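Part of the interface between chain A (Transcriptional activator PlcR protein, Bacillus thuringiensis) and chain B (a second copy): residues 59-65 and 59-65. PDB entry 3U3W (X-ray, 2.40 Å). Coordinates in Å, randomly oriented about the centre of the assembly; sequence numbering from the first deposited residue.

Chain A 59-65: PIIHFYE
Chain B 59-65: PIIHFYE

The two copies of residues 59-65 meet in a compact, largely apolar contact, built from reciprocal isoleucine-tyrosine packing and closed by one hydrogen bond between two tyrosine hydroxyls. Both stretches have nearly the same backbone. Pro A59 and Pro B59 are extended (phi/psi -51/132° and -54/129°) with C-gamma exo rings, and from residue 60 onward the torsions are helical, phi between -53° and -73° and psi between -23° and -51°. Three backbone hydrogen bonds fix the turn in each chain: in chain A, His A62 N to Pro A59 O at 3.0 Å, Phe A63 N to Ile A60 O at 3.1 Å, and Glu A65 N to Ile A61 O at 2.8 Å, with the same lengths in chain B.

The register centres on Ile A61 and Ile B61, whose CA atoms lie 6.6 Å apart; from there the two segments run in roughly opposite directions and draw apart, the CA atoms of Glu A65 and Glu B65 standing 17.9 Å from each other. Residues 60 and 64, one helical turn apart, direct their CA-to-CB bonds toward the partner. Those of Ile A61 and Ile B61 run sideways, but with chi1 t and chi2 p the ends of both side chains come nearer. His A62, Phe A63 and Glu A65, and likewise His B62, Phe B63 and Glu B65, make no contact here.

Each tyrosine ring receives a methyl group over one face, where the polarised C-H can meet the pi cloud. Ile B60 CD1 lies 3.3 Å from the centroid of the Tyr A64 ring, 17° off the normal, and only 3.2 Å from Tyr A64 CZ, a tight approach. In the reciprocal pair, Ile A60 CG2 stands 4.2 Å from the Tyr B64 centroid, 20° off the normal. The exchange of methyls follows from unlike rotamers: Ile B60 is extended (chi1 -160°, chi2 177°), whereas Ile A60 is m,p (-58°, 69°). The twofold relation is therefore only approximate at the side-chain level.

The remaining isoleucine contacts fill the space alongside by simple van der Waals packing: Ile A60 CD1 touches Ile B61 CD1 at 3.8 Å, and Ile A61 CD1 touches Ile B60 CG2 at 3.7 Å.

Both tyrosines are m at chi1 (-76° in Tyr A64, -77° in Tyr B64), with chi2 -92° in Tyr A64 and 93° in Tyr B64. Their rings approach at Tyr A64 CE2 and Tyr B64 CE1, 3.8 Å apart, and each hydroxyl sits at the edge of the other ring, near its plane. Tyr A64 OH and Tyr B64 OH form a short 2.5 Å hydrogen bond, giving these buried polar groups a partner within an otherwise hydrophobic contact. Together the stretches bury 308 Å².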

# COMPACT_ATOMS: atom_id res chain seq x y z
N PRO A 59 2.76 -14.05 0.85
CA PRO A 59 1.49 -13.52 1.35
C PRO A 59 0.40 -14.55 1.11
O PRO A 59 0.28 -15.11 0.02
CB PRO A 59 1.25 -12.28 0.48
CG PRO A 59 2.60 -11.87 0.05
CD PRO A 59 3.41 -13.13 -0.10
N ILE A 60 -0.39 -14.81 2.14
CA ILE A 60 -1.34 -15.91 2.09
C ILE A 60 -2.39 -15.72 1.00
O ILE A 60 -2.91 -16.69 0.46
CB ILE A 60 -1.98 -16.15 3.47
CG1 ILE A 60 -0.90 -16.45 4.52
CG2 ILE A 60 -2.96 -17.30 3.42
CD1 ILE A 60 0.02 -15.25 4.88
N ILE A 61 -2.70 -14.46 0.67
CA ILE A 61 -3.74 -14.18 -0.33
C ILE A 61 -3.32 -14.76 -1.69
O ILE A 61 -4.16 -15.05 -2.54
CB ILE A 61 -4.07 -12.65 -0.43
CG1 ILE A 61 -5.22 -12.38 -1.41
CG2 ILE A 61 -2.83 -11.83 -0.82
CD1 ILE A 61 -6.54 -12.99 -1.02
N HIS A 62 -2.02 -14.94 -1.86
CA HIS A 62 -1.50 -15.50 -3.10
C HIS A 62 -2.06 -16.89 -3.37
O HIS A 62 -2.40 -17.22 -4.50
CB HIS A 62 0.02 -15.56 -3.08
CG HIS A 62 0.61 -16.12 -4.34
ND1 HIS A 62 0.34 -15.60 -5.58
CD2 HIS A 62 1.44 -17.17 -4.54
CE1 HIS A 62 0.98 -16.29 -6.50
NE2 HIS A 62 1.66 -17.25 -5.90
N PHE A 63 -2.14 -17.72 -2.34
CA PHE A 63 -2.61 -19.07 -2.56
C PHE A 63 -4.11 -19.09 -2.84
O PHE A 63 -4.61 -19.95 -3.56
CB PHE A 63 -2.23 -19.96 -1.39
CG PHE A 63 -0.76 -20.06 -1.19
CD1 PHE A 63 0.04 -20.65 -2.15
CD2 PHE A 63 -0.16 -19.52 -0.06
CE1 PHE A 63 1.40 -20.73 -1.98
CE2 PHE A 63 1.20 -19.60 0.11
CZ PHE A 63 1.98 -20.20 -0.84
N TYR A 64 -4.82 -18.11 -2.30
CA TYR A 64 -6.22 -17.98 -2.64
C TYR A 64 -6.40 -17.46 -4.07
O TYR A 64 -7.25 -17.97 -4.80
CB TYR A 64 -6.94 -17.12 -1.61
CG TYR A 64 -7.20 -17.86 -0.33
CD1 TYR A 64 -8.39 -18.56 -0.14
CD2 TYR A 64 -6.25 -17.89 0.68
CE1 TYR A 64 -8.64 -19.26 1.03
CE2 TYR A 64 -6.49 -18.59 1.86
CZ TYR A 64 -7.68 -19.27 2.02
OH TYR A 64 -7.92 -19.95 3.19
N GLU A 65 -5.60 -16.48 -4.47
CA GLU A 65 -5.69 -15.94 -5.82
C GLU A 65 -5.59 -17.03 -6.88
O GLU A 65 -6.43 -17.11 -7.78
CB GLU A 65 -4.61 -14.88 -6.05
CG GLU A 65 -4.89 -13.56 -5.36
CD GLU A 65 -3.72 -12.60 -5.44
OE1 GLU A 65 -2.57 -13.06 -5.64
OE2 GLU A 65 -3.95 -11.37 -5.31
N PRO B 59 -10.64 -8.65 3.84
CA PRO B 59 -9.40 -9.24 3.34
C PRO B 59 -9.19 -10.58 4.05
O PRO B 59 -9.27 -10.64 5.27
CB PRO B 59 -8.34 -8.24 3.80
CG PRO B 59 -9.05 -6.96 3.90
CD PRO B 59 -10.45 -7.28 4.34
N ILE B 60 -8.94 -11.64 3.29
CA ILE B 60 -8.87 -12.95 3.92
C ILE B 60 -7.73 -13.07 4.93
O ILE B 60 -7.77 -13.92 5.82
CB ILE B 60 -8.81 -14.10 2.91
CG1 ILE B 60 -9.23 -15.40 3.59
CG2 ILE B 60 -7.41 -14.26 2.34
CD1 ILE B 60 -9.28 -16.57 2.66
N ILE B 61 -6.70 -12.23 4.81
CA ILE B 61 -5.58 -12.29 5.75
C ILE B 61 -6.10 -12.01 7.17
O ILE B 61 -5.58 -12.56 8.16
CB ILE B 61 -4.41 -11.32 5.36
CG1 ILE B 61 -3.19 -11.50 6.27
CG2 ILE B 61 -4.84 -9.86 5.39
CD1 ILE B 61 -2.61 -12.89 6.27
N HIS B 62 -7.14 -11.19 7.27
CA HIS B 62 -7.72 -10.83 8.55
C HIS B 62 -8.11 -12.05 9.37
O HIS B 62 -7.91 -12.10 10.58
CB HIS B 62 -8.95 -9.94 8.36
CG HIS B 62 -9.63 -9.58 9.64
ND1 HIS B 62 -9.17 -8.58 10.47
CD2 HIS B 62 -10.72 -10.10 10.25
CE1 HIS B 62 -9.95 -8.48 11.52
NE2 HIS B 62 -10.90 -9.39 11.42
N PHE B 63 -8.66 -13.05 8.69
CA PHE B 63 -9.09 -14.24 9.39
C PHE B 63 -7.92 -15.09 9.86
O PHE B 63 -8.02 -15.75 10.90
CB PHE B 63 -10.05 -15.04 8.52
CG PHE B 63 -11.32 -14.31 8.23
CD1 PHE B 63 -12.12 -13.87 9.27
CD2 PHE B 63 -11.70 -14.05 6.93
CE1 PHE B 63 -13.29 -13.18 9.01
CE2 PHE B 63 -12.87 -13.37 6.67
CZ PHE B 63 -13.66 -12.93 7.70
N TYR B 64 -6.81 -15.05 9.13
CA TYR B 64 -5.60 -15.72 9.58
C TYR B 64 -4.91 -14.99 10.74
O TYR B 64 -4.41 -15.63 11.66
CB TYR B 64 -4.63 -15.93 8.42
CG TYR B 64 -5.03 -17.07 7.51
CD1 TYR B 64 -5.81 -16.84 6.38
CD2 TYR B 64 -4.63 -18.38 7.79
CE1 TYR B 64 -6.18 -17.88 5.55
CE2 TYR B 64 -4.99 -19.43 6.96
CZ TYR B 64 -5.77 -19.17 5.84
OH TYR B 64 -6.15 -20.19 5.00
N GLU B 65 -4.90 -13.65 10.68
CA GLU B 65 -4.32 -12.84 11.75
C GLU B 65 -4.97 -13.13 13.11
O GLU B 65 -4.29 -13.30 14.11
CB GLU B 65 -4.46 -11.35 11.43
CG GLU B 65 -3.55 -10.86 10.33
CD GLU B 65 -3.80 -9.40 9.96
OE1 GLU B 65 -4.91 -8.89 10.23
OE2 GLU B 65 -2.87 -8.76 9.42